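Local coordinates for AAEL008620-PA odorant-binding protein (Aedes aegypti, PDB 5V13) that specifically binds juvenile hormone in mosquito hemolymph, as a member of the odorant-binding protein family, at residues D184-F197 with G238-G250. Numbering follows the deposited sequence.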
ATOM      1  N   ASP B 184     -14.685  23.556  -4.754  1.00 66.15           N
ATOM      2  CA  ASP B 184     -14.878  24.979  -4.509  1.00 67.92           C
ATOM      3  C   ASP B 184     -15.092  25.729  -5.821  1.00 63.22           C
ATOM      4  O   ASP B 184     -15.485  25.128  -6.826  1.00 59.20           O
ATOM      5  CB  ASP B 184     -13.657  25.525  -3.755  1.00 74.94           C
ATOM      6  CG  ASP B 184     -13.910  26.869  -3.108  1.00 87.37           C
ATOM      7  OD1 ASP B 184     -15.067  27.341  -3.145  1.00 92.64           O
ATOM      8  OD2 ASP B 184     -12.945  27.457  -2.576  1.00 91.77           O
ATOM      9  N   ASN B 185     -14.835  27.039  -5.819  1.00 63.88           N
ATOM     10  CA  ASN B 185     -14.918  27.853  -7.026  1.00 64.94           C
ATOM     11  C   ASN B 185     -13.657  27.789  -7.875  1.00 63.22           C
ATOM     12  O   ASN B 185     -13.702  28.164  -9.052  1.00 65.88           O
ATOM     13  CB  ASN B 185     -15.185  29.320  -6.667  1.00 67.39           C
ATOM     14  CG  ASN B 185     -16.623  29.575  -6.275  1.00 71.11           C
ATOM     15  OD1 ASN B 185     -17.540  28.898  -6.745  1.00 71.89           O
ATOM     16  ND2 ASN B 185     -16.832  30.565  -5.410  1.00 71.99           N
ATOM     17  N   SER B 186     -12.539  27.338  -7.310  1.00 59.46           N
ATOM     18  CA  SER B 186     -11.273  27.392  -8.023  1.00 60.70           C
ATOM     19  C   SER B 186     -11.326  26.544  -9.292  1.00 55.35           C
ATOM     20  O   SER B 186     -12.187  25.675  -9.458  1.00 48.93           O
ATOM     21  CB  SER B 186     -10.138  26.921  -7.119  1.00 62.21           C
ATOM     22  OG  SER B 186     -10.468  25.678  -6.531  1.00 64.57           O
ATOM     23  N   CYS B 187     -10.386  26.818 -10.204  1.00 56.85           N
ATOM     24  CA  CYS B 187     -10.281  26.072 -11.448  1.00 55.35           C
ATOM     25  C   CYS B 187      -9.138  25.071 -11.363  1.00 50.91           C
ATOM     26  O   CYS B 187      -7.968  25.481 -11.292  1.00 53.39           O
ATOM     27  CB  CYS B 187     -10.081  27.013 -12.631  1.00 55.64           C
ATOM     28  SG  CYS B 187     -11.648  27.503 -13.353  1.00 63.51           S
ATOM     29  N   PRO B 188      -9.421  23.774 -11.376  1.00 38.92           N
ATOM     30  CA  PRO B 188      -8.372  22.767 -11.155  1.00 32.65           C
ATOM     31  C   PRO B 188      -7.393  22.711 -12.316  1.00 33.25           C
ATOM     32  O   PRO B 188      -7.719  23.123 -13.439  1.00 38.17           O
ATOM     33  CB  PRO B 188      -9.169  21.458 -11.030  1.00 30.81           C
ATOM     34  CG  PRO B 188     -10.557  21.878 -10.661  1.00 31.51           C
ATOM     35  CD  PRO B 188     -10.771  23.187 -11.369  1.00 33.71           C
ATOM     36  N   PRO B 189      -6.184  22.193 -12.092  1.00 29.14           N
ATOM     37  CA  PRO B 189      -5.226  22.051 -13.197  1.00 24.45           C
ATOM     38  C   PRO B 189      -5.670  20.990 -14.190  1.00 24.22           C
ATOM     39  O   PRO B 189      -6.315  20.003 -13.831  1.00 20.32           O
ATOM     40  CB  PRO B 189      -3.926  21.626 -12.500  1.00 27.87           C
ATOM     41  CG  PRO B 189      -4.210  21.687 -11.008  1.00 31.16           C
ATOM     42  CD  PRO B 189      -5.678  21.612 -10.838  1.00 28.66           C
ATOM     43  N   GLU B 190      -5.252  21.177 -15.448  1.00 27.23           N
ATOM     44  CA  GLU B 190      -5.652  20.265 -16.517  1.00 26.93           C
ATOM     45  C   GLU B 190      -5.179  18.833 -16.258  1.00 21.49           C
ATOM     46  O   GLU B 190      -5.878  17.872 -16.600  1.00 21.22           O
ATOM     47  CB  GLU B 190      -5.112  20.783 -17.854  1.00 34.63           C
ATOM     48  CG  GLU B 190      -5.757  20.172 -19.088  1.00 51.28           C
ATOM     49  CD  GLU B 190      -5.005  18.958 -19.601  1.00 68.53           C
ATOM     50  OE1 GLU B 190      -5.610  17.869 -19.698  1.00 72.32           O
ATOM     51  OE2 GLU B 190      -3.801  19.094 -19.907  1.00 76.36           O
ATOM     52  N   ALA B 191      -3.994  18.659 -15.667  1.00 22.52           N
ATOM     53  CA  ALA B 191      -3.522  17.299 -15.412  1.00 23.91           C
ATOM     54  C   ALA B 191      -4.401  16.584 -14.391  1.00 18.91           C
ATOM     55  O   ALA B 191      -4.624  15.370 -14.497  1.00 21.87           O
ATOM     56  CB  ALA B 191      -2.066  17.320 -14.947  1.00 25.14           C
ATOM     57  N   PHE B 192      -4.907  17.310 -13.391  1.00 20.85           N
ATOM     58  CA  PHE B 192      -5.809  16.701 -12.418  1.00 18.60           C
ATOM     59  C   PHE B 192      -7.136  16.325 -13.064  1.00 19.65           C
ATOM     60  O   PHE B 192      -7.616  15.198 -12.897  1.00 18.99           O
ATOM     61  CB  PHE B 192      -6.030  17.648 -11.235  1.00 20.26           C
ATOM     62  CG  PHE B 192      -7.205  17.283 -10.370  1.00 19.44           C
ATOM     63  CD1 PHE B 192      -7.119  16.243  -9.451  1.00 18.63           C
ATOM     64  CD2 PHE B 192      -8.392  17.998 -10.452  1.00 20.88           C
ATOM     65  CE1 PHE B 192      -8.198  15.914  -8.643  1.00 21.44           C
ATOM     66  CE2 PHE B 192      -9.475  17.677  -9.648  1.00 19.38           C
ATOM     67  CZ  PHE B 192      -9.385  16.628  -8.744  1.00 23.36           C
ATOM     68  N   LEU B 193      -7.728  17.251 -13.828  1.00 15.42           N
ATOM     69  CA  LEU B 193      -8.983  16.955 -14.525  1.00 18.47           C
ATOM     70  C   LEU B 193      -8.832  15.748 -15.442  1.00 18.30           C
ATOM     71  O   LEU B 193      -9.702  14.868 -15.482  1.00 15.30           O
ATOM     72  CB  LEU B 193      -9.450  18.179 -15.319  1.00 18.08           C
ATOM     73  CG  LEU B 193      -9.809  19.400 -14.463  1.00 21.50           C
ATOM     74  CD1 LEU B 193     -10.022  20.647 -15.323  1.00 22.52           C
ATOM     75  CD2 LEU B 193     -11.035  19.103 -13.594  1.00 16.61           C
ATOM     76  N   ASP B 194      -7.739  15.697 -16.202  1.00 21.19           N
ATOM     77  CA  ASP B 194      -7.524  14.573 -17.108  1.00 21.94           C
ATOM     78  C   ASP B 194      -7.460  13.257 -16.343  1.00 19.55           C
ATOM     79  O   ASP B 194      -8.067  12.257 -16.755  1.00 18.92           O
ATOM     80  CB  ASP B 194      -6.244  14.798 -17.916  1.00 20.63           C
ATOM     81  CG  ASP B 194      -6.076  13.790 -19.035  1.00 30.18           C
ATOM     82  OD1 ASP B 194      -6.927  13.764 -19.946  1.00 31.67           O
ATOM     83  OD2 ASP B 194      -5.091  13.024 -18.998  1.00 37.83           O
ATOM     84  N   CYS B 195      -6.744  13.247 -15.212  1.00 14.09           N
ATOM     85  CA  CYS B 195      -6.655  12.041 -14.390  1.00 15.46           C
ATOM     86  C   CYS B 195      -8.033  11.592 -13.916  1.00 18.59           C
ATOM     87  O   CYS B 195      -8.372  10.404 -13.996  1.00 17.76           O
ATOM     88  CB  CYS B 195      -5.730  12.288 -13.192  1.00 25.47           C
ATOM     89  SG  CYS B 195      -5.583  10.886 -12.007  1.00 34.12           S
ATOM     90  N   VAL B 196      -8.845  12.532 -13.419  1.00 16.17           N
ATOM     91  CA  VAL B 196     -10.149  12.173 -12.867  1.00 14.87           C
ATOM     92  C   VAL B 196     -11.069  11.665 -13.969  1.00 15.15           C
ATOM     93  O   VAL B 196     -11.704  10.613 -13.835  1.00 14.76           O
ATOM     94  CB  VAL B 196     -10.782  13.368 -12.132  1.00 18.41           C
ATOM     95  CG1 VAL B 196     -12.224  13.028 -11.728  1.00 18.13           C
ATOM     96  CG2 VAL B 196      -9.976  13.735 -10.898  1.00 18.33           C
ATOM     97  N   PHE B 197     -11.157  12.410 -15.071  1.00 16.13           N
ATOM     98  CA  PHE B 197     -12.080  12.049 -16.144  1.00 15.20           C
ATOM     99  C   PHE B 197     -11.704  10.717 -16.782  1.00 13.12           C
ATOM    100  O   PHE B 197     -12.583   9.935 -17.160  1.00 18.83           O
ATOM    101  CB  PHE B 197     -12.114  13.153 -17.194  1.00 14.31           C
ATOM    102  CG  PHE B 197     -12.831  14.409 -16.744  1.00 18.64           C
ATOM    103  CD1 PHE B 197     -13.621  14.410 -15.599  1.00 22.51           C
ATOM    104  CD2 PHE B 197     -12.707  15.580 -17.461  1.00 18.55           C
ATOM    105  CE1 PHE B 197     -14.291  15.559 -15.194  1.00 23.86           C
ATOM    106  CE2 PHE B 197     -13.370  16.741 -17.057  1.00 21.31           C
ATOM    107  CZ  PHE B 197     -14.156  16.725 -15.920  1.00 22.55           C
ATOM    108  N   GLY B 238     -10.007  17.259 -25.080  1.00 36.98           N
ATOM    109  CA  GLY B 238      -9.277  17.958 -24.038  1.00 37.32           C
ATOM    110  C   GLY B 238     -10.027  17.985 -22.715  1.00 36.40           C
ATOM    111  O   GLY B 238     -11.237  18.210 -22.692  1.00 33.81           O
ATOM    112  N   ALA B 239      -9.305  17.759 -21.612  1.00 31.51           N
ATOM    113  CA  ALA B 239      -9.954  17.649 -20.309  1.00 26.31           C
ATOM    114  C   ALA B 239     -10.469  18.996 -19.828  1.00 24.67           C
ATOM    115  O   ALA B 239     -11.543  19.076 -19.217  1.00 24.22           O
ATOM    116  CB  ALA B 239      -8.986  17.053 -19.288  1.00 25.14           C
ATOM    117  N   ARG B 240      -9.712  20.064 -20.082  1.00 22.25           N
ATOM    118  CA  ARG B 240     -10.160  21.400 -19.705  1.00 26.35           C
ATOM    119  C   ARG B 240     -11.445  21.777 -20.433  1.00 30.99           C
ATOM    120  O   ARG B 240     -12.364  22.347 -19.829  1.00 29.35           O
ATOM    121  CB  ARG B 240      -9.052  22.415 -19.995  1.00 30.28           C
ATOM    122  CG  ARG B 240      -9.460  23.872 -19.876  1.00 44.23           C
ATOM    123  CD  ARG B 240      -9.451  24.340 -18.430  1.00 53.06           C
ATOM    124  NE  ARG B 240      -8.121  24.248 -17.833  1.00 56.07           N
ATOM    125  CZ  ARG B 240      -7.888  24.332 -16.528  1.00 59.15           C
ATOM    126  NH1 ARG B 240      -8.900  24.510 -15.687  1.00 54.11           N
ATOM    127  NH2 ARG B 240      -6.649  24.236 -16.064  1.00 62.52           N
ATOM    128  N   GLN B 241     -11.536  21.451 -21.727  1.00 29.08           N
ATOM    129  CA  GLN B 241     -12.715  21.820 -22.508  1.00 29.63           C
ATOM    130  C   GLN B 241     -13.960  21.104 -22.010  1.00 21.10           C
ATOM    131  O   GLN B 241     -15.040  21.705 -21.936  1.00 22.95           O
ATOM    132  CB  GLN B 241     -12.498  21.513 -23.992  1.00 36.87           C
ATOM    133  CG  GLN B 241     -11.575  22.487 -24.707  1.00 44.88           C
ATOM    134  CD  GLN B 241     -10.178  22.492 -24.121  1.00 48.49           C
ATOM    135  OE1 GLN B 241      -9.561  21.433 -23.939  1.00 46.57           O
ATOM    136  NE2 GLN B 241      -9.683  23.679 -23.788  1.00 49.17           N
ATOM    137  N   LEU B 242     -13.844  19.815 -21.690  1.00 23.22           N
ATOM    138  CA  LEU B 242     -14.998  19.094 -21.166  1.00 23.32           C
ATOM    139  C   LEU B 242     -15.431  19.662 -19.819  1.00 24.93           C
ATOM    140  O   LEU B 242     -16.623  19.898 -19.581  1.00 23.11           O
ATOM    141  CB  LEU B 242     -14.677  17.612 -21.041  1.00 19.44           C
ATOM    142  CG  LEU B 242     -15.777  16.750 -20.415  1.00 17.43           C
ATOM    143  CD1 LEU B 242     -17.064  16.879 -21.221  1.00 21.62           C
ATOM    144  CD2 LEU B 242     -15.299  15.307 -20.368  1.00 18.44           C
ATOM    145  N   TYR B 243     -14.469  19.887 -18.925  1.00 20.65           N
ATOM    146  CA  TYR B 243     -14.774  20.470 -17.622  1.00 19.64           C
ATOM    147  C   TYR B 243     -15.466  21.822 -17.767  1.00 19.45           C
ATOM    148  O   TYR B 243     -16.515  22.058 -17.155  1.00 19.85           O
ATOM    149  CB  TYR B 243     -13.496  20.596 -16.793  1.00 23.67           C
ATOM    150  CG  TYR B 243     -13.687  21.343 -15.486  1.00 21.55           C
ATOM    151  CD1 TYR B 243     -14.157  20.692 -14.353  1.00 19.91           C
ATOM    152  CD2 TYR B 243     -13.411  22.705 -15.398  1.00 26.34           C
ATOM    153  CE1 TYR B 243     -14.336  21.382 -13.152  1.00 17.76           C
ATOM    154  CE2 TYR B 243     -13.585  23.400 -14.214  1.00 26.26           C
ATOM    155  CZ  TYR B 243     -14.042  22.734 -13.096  1.00 23.11           C
ATOM    156  OH  TYR B 243     -14.212  23.426 -11.923  1.00 28.07           O
ATOM    157  N   ASN B 244     -14.908  22.717 -18.595  1.00 22.60           N
ATOM    158  CA  ASN B 244     -15.527  24.027 -18.794  1.00 23.97           C
ATOM    159  C   ASN B 244     -16.931  23.894 -19.371  1.00 25.99           C
ATOM    160  O   ASN B 244     -17.839  24.648 -18.998  1.00 25.33           O
ATOM    161  CB  ASN B 244     -14.661  24.900 -19.712  1.00 31.79           C
ATOM    162  CG  ASN B 244     -13.392  25.402 -19.034  1.00 35.19           C
ATOM    163  OD1 ASN B 244     -13.306  25.449 -17.813  1.00 35.88           O
ATOM    164  ND2 ASN B 244     -12.407  25.793 -19.834  1.00 36.48           N
ATOM    165  N   CYS B 245     -17.136  22.942 -20.282  1.00 24.48           N
ATOM    166  CA  CYS B 245     -18.462  22.791 -20.872  1.00 26.92           C
ATOM    167  C   CYS B 245     -19.470  22.302 -19.832  1.00 24.82           C
ATOM    168  O   CYS B 245     -20.576  22.841 -19.739  1.00 24.95           O
ATOM    169  CB  CYS B 245     -18.396  21.850 -22.074  1.00 28.89           C
ATOM    170  SG  CYS B 245     -20.017  21.504 -22.851  1.00 34.58           S
ATOM    171  N   LEU B 246     -19.098  21.305 -19.022  1.00 21.88           N
ATOM    172  CA  LEU B 246     -20.016  20.794 -18.005  1.00 24.18           C
ATOM    173  C   LEU B 246     -20.278  21.828 -16.914  1.00 23.79           C
ATOM    174  O   LEU B 246     -21.423  22.005 -16.487  1.00 21.81           O
ATOM    175  CB  LEU B 246     -19.467  19.505 -17.389  1.00 19.95           C
ATOM    176  CG  LEU B 246     -19.434  18.269 -18.294  1.00 21.56           C
ATOM    177  CD1 LEU B 246     -18.698  17.133 -17.621  1.00 23.66           C
ATOM    178  CD2 LEU B 246     -20.852  17.830 -18.689  1.00 20.72           C
ATOM    179  N   ARG B 247     -19.230  22.506 -16.438  1.00 21.04           N
ATOM    180  CA  ARG B 247     -19.422  23.498 -15.386  1.00 23.80           C
ATOM    181  C   ARG B 247     -20.339  24.627 -15.843  1.00 24.86           C
ATOM    182  O   ARG B 247     -21.123  25.150 -15.043  1.00 23.88           O
ATOM    183  CB  ARG B 247     -18.068  24.045 -14.923  1.00 23.17           C
ATOM    184  CG  ARG B 247     -18.176  25.083 -13.814  1.00 27.00           C
ATOM    185  CD  ARG B 247     -16.832  25.465 -13.216  1.00 26.52           C
ATOM    186  NE  ARG B 247     -17.014  26.508 -12.214  1.00 31.59           N
ATOM    187  CZ  ARG B 247     -16.152  26.775 -11.240  1.00 37.42           C
ATOM    188  NH1 ARG B 247     -15.027  26.076 -11.126  1.00 35.50           N
ATOM    189  NH2 ARG B 247     -16.419  27.743 -10.379  1.00 36.94           N
ATOM    190  N   ASP B 248     -20.297  24.984 -17.131  1.00 25.02           N
ATOM    191  CA  ASP B 248     -21.182  26.029 -17.643  1.00 27.58           C
ATOM    192  C   ASP B 248     -22.650  25.617 -17.659  1.00 27.35           C
ATOM    193  O   ASP B 248     -23.522  26.479 -17.821  1.00 27.71           O
ATOM    194  CB  ASP B 248     -20.776  26.434 -19.061  1.00 30.39           C
ATOM    195  CG  ASP B 248     -19.647  27.445 -19.081  1.00 36.61           C
ATOM    196  OD1 ASP B 248     -19.417  28.123 -18.055  1.00 35.66           O
ATOM    197  OD2 ASP B 248     -18.998  27.573 -20.140  1.00 40.80           O
ATOM    198  N   LYS B 249     -22.943  24.328 -17.536  1.00 27.23           N
ATOM    199  CA  LYS B 249     -24.320  23.871 -17.437  1.00 30.94           C
ATOM    200  C   LYS B 249     -24.788  23.743 -15.994  1.00 32.00           C
ATOM    201  O   LYS B 249     -25.946  23.388 -15.760  1.00 30.62           O
ATOM    202  CB  LYS B 249     -24.472  22.537 -18.176  1.00 37.01           C
ATOM    203  CG  LYS B 249     -24.263  22.691 -19.681  1.00 39.45           C
ATOM    204  CD  LYS B 249     -24.399  21.386 -20.433  1.00 45.39           C
ATOM    205  CE  LYS B 249     -24.910  21.637 -21.849  1.00 53.20           C
ATOM    206  NZ  LYS B 249     -24.098  22.650 -22.572  1.00 56.85           N
ATOM    207  N   GLY B 250     -23.917  24.023 -15.026  1.00 27.49           N
ATOM    208  CA  GLY B 250     -24.302  24.031 -13.626  1.00 24.51           C
ATOM    209  C   GLY B 250     -23.160  23.580 -12.736  1.00 23.39           C
ATOM    210  O   GLY B 250     -22.859  22.382 -12.672  1.00 24.04           O
TER
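Asn-185 offers its backbone carbonyl to the guanidinium of Arg-247, whose NH1 and NH2 both donate to that one oxygen from the same face of its carbonyl plane, NH2 lying 3.1 Å from Asn-185 O. An arginine suits the place because its chain, extended from CG to NE, reaches from the helix to the loop and still has N-H groups to share: NH1 also bonds weakly to Ser-186 O and donates to Tyr-243 OH at 2.9 Å, one helical turn back. Pro-188, whose ring puts carbon CD where an N-H would be, lays it 3.7 Å from Tyr-243 CZ, while its carbonyl takes two weak bonds from Arg-240, NH1 being 2.9 Å from Pro-188 O. Pro-189 then occupies the N-cap position of helix 190-199. This helix crosses helix 239-247 nearly perpendicularly (81°) within a helical half of the chain with its own disulfides, Cys-173–Cys-195 and Cys-232–Cys-245, away from the half holding the hormone. Small Ala-239 permits the close approach, its methyl a knob among Glu-190, Leu-193, Asp-194 and Phe-197. Leu-193 spreads both methyls against the Tyr-243 ring, CD2 3.6 Å from CD1 of Tyr-243. Phe-197, whose ring meets that of Trp-202, brings its edge to Tyr-243 N and Ala-239 O, with CD2 3.9 Å from Leu-242 CD2.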